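Local coordinates for NO-binding heme-dependent sensor protein (Shewanella oneidensis, PDB 4U9K) that probably senses nitric oxide as a haem-binding H-NOX domain, here carrying manganese protoporphyrin IX with nitric oxide bound to the metal, at residues 72-77 against 143-148. The protein carries 3 engineered substitutions. Sequence-based numbering, arbitrary orientation.
With MNH (manganese protoporphyrin IX), chain C; NO (nitric oxide), chain E.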
ATOM      1  N   PHE A  72      -2.119  -6.601  -2.044  1.00 53.64           N
ATOM      2  CA  PHE A  72      -1.518  -7.721  -1.358  1.00 55.42           C
ATOM      3  C   PHE A  72      -0.811  -7.249  -0.059  1.00 53.59           C
ATOM      4  O   PHE A  72      -0.822  -7.915   0.959  1.00 52.49           O
ATOM      5  CB  PHE A  72      -0.534  -8.385  -2.310  1.00 56.00           C
ATOM      6  CG  PHE A  72       0.045  -9.656  -1.814  1.00 55.48           C
ATOM      7  CD1 PHE A  72       1.211  -9.649  -1.075  1.00 57.62           C
ATOM      8  CD2 PHE A  72      -0.548 -10.864  -2.134  1.00 57.08           C
ATOM      9  CE1 PHE A  72       1.781 -10.839  -0.631  1.00 57.87           C
ATOM     10  CE2 PHE A  72      -0.006 -12.049  -1.703  1.00 59.77           C
ATOM     11  CZ  PHE A  72       1.171 -12.047  -0.948  1.00 58.87           C
ATOM     12  N   LEU A  73      -0.210  -6.072  -0.131  1.00 51.99           N
ATOM     13  CA  LEU A  73       0.541  -5.486   0.980  1.00 50.82           C
ATOM     14  C   LEU A  73      -0.389  -5.230   2.168  1.00 51.17           C
ATOM     15  O   LEU A  73       0.029  -5.430   3.315  1.00 49.66           O
ATOM     16  CB  LEU A  73       1.242  -4.176   0.539  1.00 50.69           C
ATOM     17  CG  LEU A  73       2.023  -3.376   1.584  1.00 50.33           C
ATOM     18  CD1 LEU A  73       3.175  -4.181   2.236  1.00 49.79           C
ATOM     19  CD2 LEU A  73       2.555  -2.111   0.968  1.00 49.40           C
ATOM     20  N   PHE A  74      -1.644  -4.821   1.919  1.00 49.91           N
ATOM     21  CA  PHE A  74      -2.506  -4.543   3.051  1.00 49.83           C
ATOM     22  C   PHE A  74      -2.661  -5.782   3.894  1.00 50.70           C
ATOM     23  O   PHE A  74      -2.569  -5.723   5.095  1.00 49.08           O
ATOM     24  CB  PHE A  74      -3.888  -4.081   2.688  1.00 49.90           C
ATOM     25  CG  PHE A  74      -4.675  -3.653   3.881  1.00 49.39           C
ATOM     26  CD1 PHE A  74      -5.387  -4.569   4.607  1.00 49.78           C
ATOM     27  CD2 PHE A  74      -4.610  -2.344   4.329  1.00 49.22           C
ATOM     28  CE1 PHE A  74      -6.068  -4.200   5.723  1.00 49.08           C
ATOM     29  CE2 PHE A  74      -5.288  -1.943   5.443  1.00 47.57           C
ATOM     30  CZ  PHE A  74      -6.027  -2.873   6.161  1.00 48.03           C
ATOM     31  N   ASN A  75      -2.919  -6.905   3.268  1.00 50.20           N
ATOM     32  CA  ASN A  75      -3.158  -8.111   4.036  1.00 52.19           C
ATOM     33  C   ASN A  75      -1.886  -8.503   4.727  1.00 52.39           C
ATOM     34  O   ASN A  75      -1.912  -9.004   5.848  1.00 51.93           O
ATOM     35  CB  ASN A  75      -3.655  -9.230   3.136  1.00 56.34           C
ATOM     36  CG  ASN A  75      -3.856 -10.527   3.865  1.00 60.67           C
ATOM     37  OD1 ASN A  75      -4.305 -10.561   5.033  1.00 60.35           O
ATOM     38  ND2 ASN A  75      -3.490 -11.637   3.199  1.00 62.38           N
ATOM     39  N   GLY A  76      -0.747  -8.224   4.112  1.00 51.19           N
ATOM     40  CA  GLY A  76       0.513  -8.685   4.662  1.00 50.78           C
ATOM     41  C   GLY A  76       0.915  -7.842   5.854  1.00 50.51           C
ATOM     42  O   GLY A  76       1.549  -8.382   6.817  1.00 51.51           O
ATOM     43  N   LEU A  77       0.571  -6.546   5.799  1.00 49.42           N
ATOM     44  CA  LEU A  77       0.729  -5.658   6.942  1.00 48.51           C
ATOM     45  C   LEU A  77      -0.242  -5.991   8.040  1.00 51.88           C
ATOM     46  O   LEU A  77       0.182  -6.080   9.195  1.00 51.18           O
ATOM     47  CB  LEU A  77       0.559  -4.199   6.599  1.00 47.04           C
ATOM     48  CG  LEU A  77       1.689  -3.632   5.737  1.00 49.56           C
ATOM     49  CD1 LEU A  77       1.305  -2.272   5.245  1.00 47.52           C
ATOM     50  CD2 LEU A  77       2.979  -3.567   6.453  1.00 50.34           C
ATOM     51  N   GLU A 143      -3.710   3.283  -3.553  1.00 45.96           N
ATOM     52  CA  GLU A 143      -4.981   2.729  -4.087  1.00 49.08           C
ATOM     53  C   GLU A 143      -5.109   1.240  -3.806  1.00 48.69           C
ATOM     54  O   GLU A 143      -6.120   0.766  -3.320  1.00 48.43           O
ATOM     55  CB  GLU A 143      -5.113   2.934  -5.591  1.00 47.80           C
ATOM     56  CG  GLU A 143      -5.727   4.227  -6.002  1.00 52.17           C
ATOM     57  CD  GLU A 143      -6.269   4.203  -7.435  1.00 49.70           C
ATOM     58  OE1 GLU A 143      -5.907   5.179  -8.146  1.00 50.36           O
ATOM     59  OE2 GLU A 143      -7.018   3.275  -7.861  1.00 54.42           O
ATOM     60  N   GLY A 144      -4.077   0.499  -4.134  1.00 48.30           N
ATOM     61  CA  GLY A 144      -4.038  -0.904  -3.784  1.00 48.57           C
ATOM     62  C   GLY A 144      -4.332  -1.126  -2.309  1.00 48.21           C
ATOM     63  O   GLY A 144      -5.188  -1.965  -1.959  1.00 49.27           O
ATOM     64  N   LEU A 145      -3.641  -0.391  -1.429  1.00 48.09           N
ATOM     65  CA  LEU A 145      -3.844  -0.603   0.022  1.00 47.29           C
ATOM     66  C   LEU A 145      -5.297  -0.342   0.418  1.00 48.57           C
ATOM     67  O   LEU A 145      -5.816  -1.024   1.292  1.00 47.67           O
ATOM     68  CB  LEU A 145      -2.918   0.290   0.859  1.00 44.38           C
ATOM     69  CG  LEU A 145      -1.485  -0.198   0.737  1.00 45.37           C
ATOM     70  CD1 LEU A 145      -0.496   0.958   0.866  1.00 46.46           C
ATOM     71  CD2 LEU A 145      -1.201  -1.237   1.761  1.00 46.86           C
ATOM     72  N   LEU A 146      -5.941   0.633  -0.234  1.00 46.38           N
ATOM     73  CA  LEU A 146      -7.321   0.950   0.095  1.00 47.85           C
ATOM     74  C   LEU A 146      -8.208  -0.175  -0.361  1.00 49.24           C
ATOM     75  O   LEU A 146      -9.145  -0.523   0.333  1.00 49.17           O
ATOM     76  CB  LEU A 146      -7.768   2.263  -0.491  1.00 46.09           C
ATOM     77  CG  LEU A 146      -7.063   3.428   0.185  1.00 46.88           C
ATOM     78  CD1 LEU A 146      -7.180   4.616  -0.661  1.00 46.73           C
ATOM     79  CD2 LEU A 146      -7.630   3.741   1.528  1.00 45.72           C
ATOM     80  N   PHE A 147      -7.875  -0.790  -1.491  1.00 49.19           N
ATOM     81  CA  PHE A 147      -8.676  -1.905  -1.982  1.00 52.33           C
ATOM     82  C   PHE A 147      -8.472  -3.093  -1.075  1.00 51.88           C
ATOM     83  O   PHE A 147      -9.387  -3.907  -0.894  1.00 53.44           O
ATOM     84  CB  PHE A 147      -8.346  -2.275  -3.448  1.00 52.18           C
ATOM     85  CG  PHE A 147      -8.991  -1.363  -4.439  1.00 53.33           C
ATOM     86  CD1 PHE A 147     -10.309  -1.480  -4.740  1.00 54.58           C
ATOM     87  CD2 PHE A 147      -8.278  -0.356  -5.052  1.00 52.02           C
ATOM     88  CE1 PHE A 147     -10.876  -0.626  -5.626  1.00 56.27           C
ATOM     89  CE2 PHE A 147      -8.867   0.478  -5.944  1.00 53.95           C
ATOM     90  CZ  PHE A 147     -10.153   0.346  -6.214  1.00 54.31           C
ATOM     91  N   GLY A 148      -7.282  -3.196  -0.489  1.00 52.81           N
ATOM     92  CA  GLY A 148      -6.974  -4.274   0.454  1.00 54.41           C
ATOM     93  C   GLY A 148      -7.757  -4.112   1.753  1.00 51.81           C
ATOM     94  O   GLY A 148      -8.365  -5.047   2.288  1.00 54.05           O
TER
HETATM   95 MN   MNH C 201       1.181   2.187   5.084  1.00 47.39          MN
HETATM   96  CHA MNH C 201       4.032   2.868   3.960  1.00 47.30           C
HETATM   97  CHB MNH C 201      -0.221   4.039   2.764  1.00 46.82           C
HETATM   98  CHC MNH C 201      -1.838   0.994   5.924  1.00 47.99           C
HETATM   99  CHD MNH C 201       2.434   0.672   7.613  1.00 47.21           C
HETATM  100  NA  MNH C 201       1.885   3.590   3.668  1.00 46.84           N
HETATM  101  C1A MNH C 201       3.155   3.490   3.114  1.00 46.72           C
HETATM  102  C2A MNH C 201       3.212   4.026   1.750  1.00 45.66           C
HETATM  103  C3A MNH C 201       1.946   4.333   1.379  1.00 45.07           C
HETATM  104  C4A MNH C 201       1.150   4.017   2.556  1.00 46.21           C
HETATM  105  CMA MNH C 201       1.334   4.853   0.107  1.00 43.92           C
HETATM  106  CAA MNH C 201       4.525   4.104   0.903  1.00 45.19           C
HETATM  107  CBA MNH C 201       5.396   5.321   1.180  1.00 47.17           C
HETATM  108  CGA MNH C 201       5.021   6.727   0.788  1.00 48.15           C
HETATM  109  O1A MNH C 201       5.770   7.680   1.124  1.00 51.60           O
HETATM  110  O2A MNH C 201       3.956   6.759   0.109  1.00 46.30           O
HETATM  111  NB  MNH C 201      -0.882   2.682   4.493  1.00 47.08           N
HETATM  112  C1B MNH C 201      -1.307   3.408   3.389  1.00 47.06           C
HETATM  113  C2B MNH C 201      -2.739   3.431   3.147  1.00 47.43           C
HETATM  114  C3B MNH C 201      -3.050   2.499   4.105  1.00 47.92           C
HETATM  115  C4B MNH C 201      -1.995   1.983   4.907  1.00 47.56           C
HETATM  116  CMB MNH C 201      -3.453   4.247   2.058  1.00 47.45           C
HETATM  117  CAB MNH C 201      -4.440   1.997   4.395  1.00 48.91           C
HETATM  118  CBB MNH C 201      -5.458   1.095   3.769  1.00 50.46           C
HETATM  119  NC  MNH C 201       0.345   0.943   6.669  1.00 47.30           N
HETATM  120  C1C MNH C 201      -0.929   0.421   6.795  1.00 47.93           C
HETATM  121  C2C MNH C 201      -0.982  -0.571   7.855  1.00 48.62           C
HETATM  122  C3C MNH C 201       0.279  -0.633   8.312  1.00 47.99           C
HETATM  123  C4C MNH C 201       1.104   0.308   7.623  1.00 47.39           C
HETATM  124  CMC MNH C 201      -2.227  -1.342   8.281  1.00 50.45           C
HETATM  125  CAC MNH C 201       0.845  -1.451   9.427  1.00 48.28           C
HETATM  126  CBC MNH C 201       0.595  -1.090  10.836  1.00 48.51           C
HETATM  127  ND  MNH C 201       3.107   1.950   5.861  1.00 47.51           N
HETATM  128  C1D MNH C 201       3.537   1.128   6.900  1.00 47.63           C
HETATM  129  C2D MNH C 201       4.989   0.946   6.877  1.00 47.86           C
HETATM  130  C3D MNH C 201       5.389   1.711   5.841  1.00 48.13           C
HETATM  131  C4D MNH C 201       4.256   2.237   5.159  1.00 47.91           C
HETATM  132  CMD MNH C 201       5.826   0.143   7.845  1.00 48.64           C
HETATM  133  CAD MNH C 201       6.801   1.809   5.302  1.00 48.55           C
HETATM  134  CBD MNH C 201       7.603   3.020   5.714  1.00 51.73           C
HETATM  135  CGD MNH C 201       9.057   2.809   5.286  1.00 52.42           C
HETATM  136  O1D MNH C 201       9.291   1.917   4.417  1.00 50.37           O
HETATM  137  O2D MNH C 201      10.020   3.470   5.836  1.00 55.88           O
HETATM  138  N    NO E 203       1.408   1.003   4.092  1.00 47.78           N
HETATM  139  O    NO E 203       1.951   0.217   3.088  1.00 70.23           O
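Phe74 and Leu145 form the nearest CA pair, 5.1 Å apart, between segments 72-77 and 143-148, which lie on helix 62-80 and helix 139-152. The short segments cross at -59° with axes only 7.6 Å apart. Gly148 suits this crossing because any side chain here would run into Phe74: a CB on Gly148 would fall about 2.5 Å from Phe74 CB. Phe74 instead lays its ring obliquely against the bare backbone, CD1 lying 3.7 Å from Gly148 C, while CD2 approaches Leu145 O. The first torsion of Phe74 (chi1 -173°) sets CG opposite the backbone N and carries CD2 and CE2 to a porphyrin vinyl group, whose carbon CBB lies 3.5 Å from CE2. Replacing Phe74 with alanine would probably open a gap beside Gly148 and leave that vinyl group freer to turn. Leu145 CD2 packs across Leu73, 3.9 Å from its CG, and against the Phe74 backbone, and also borders the nitric oxide; CD1 lies against both the porphyrin and the nitric oxide. Leucine fits at Leu73, Leu77 and Leu145 alike, since each can turn a methyl to the ligand without offering a polar group. Leu73 CD2 comes within 3.2 Å of the nitric oxide O, and Leu77 CD1 and Leu145 CD1 each stand 3.4 Å from the same atom. His103, the axial ligand of the haem iron, lies across the porphyrin from the nitric oxide. No hydrogen bond joins the two segments; close van der Waals packing, of leucine methyls and of the Phe74 ring on backbone carbonyls, holds this buried crossing. The nitric oxide is bound to manganese through its N, and the three leucines offer its O no side-chain hydrogen-bond donor, consistent with the apolar distal pockets of H-NOX proteins that lack a distal tyrosine.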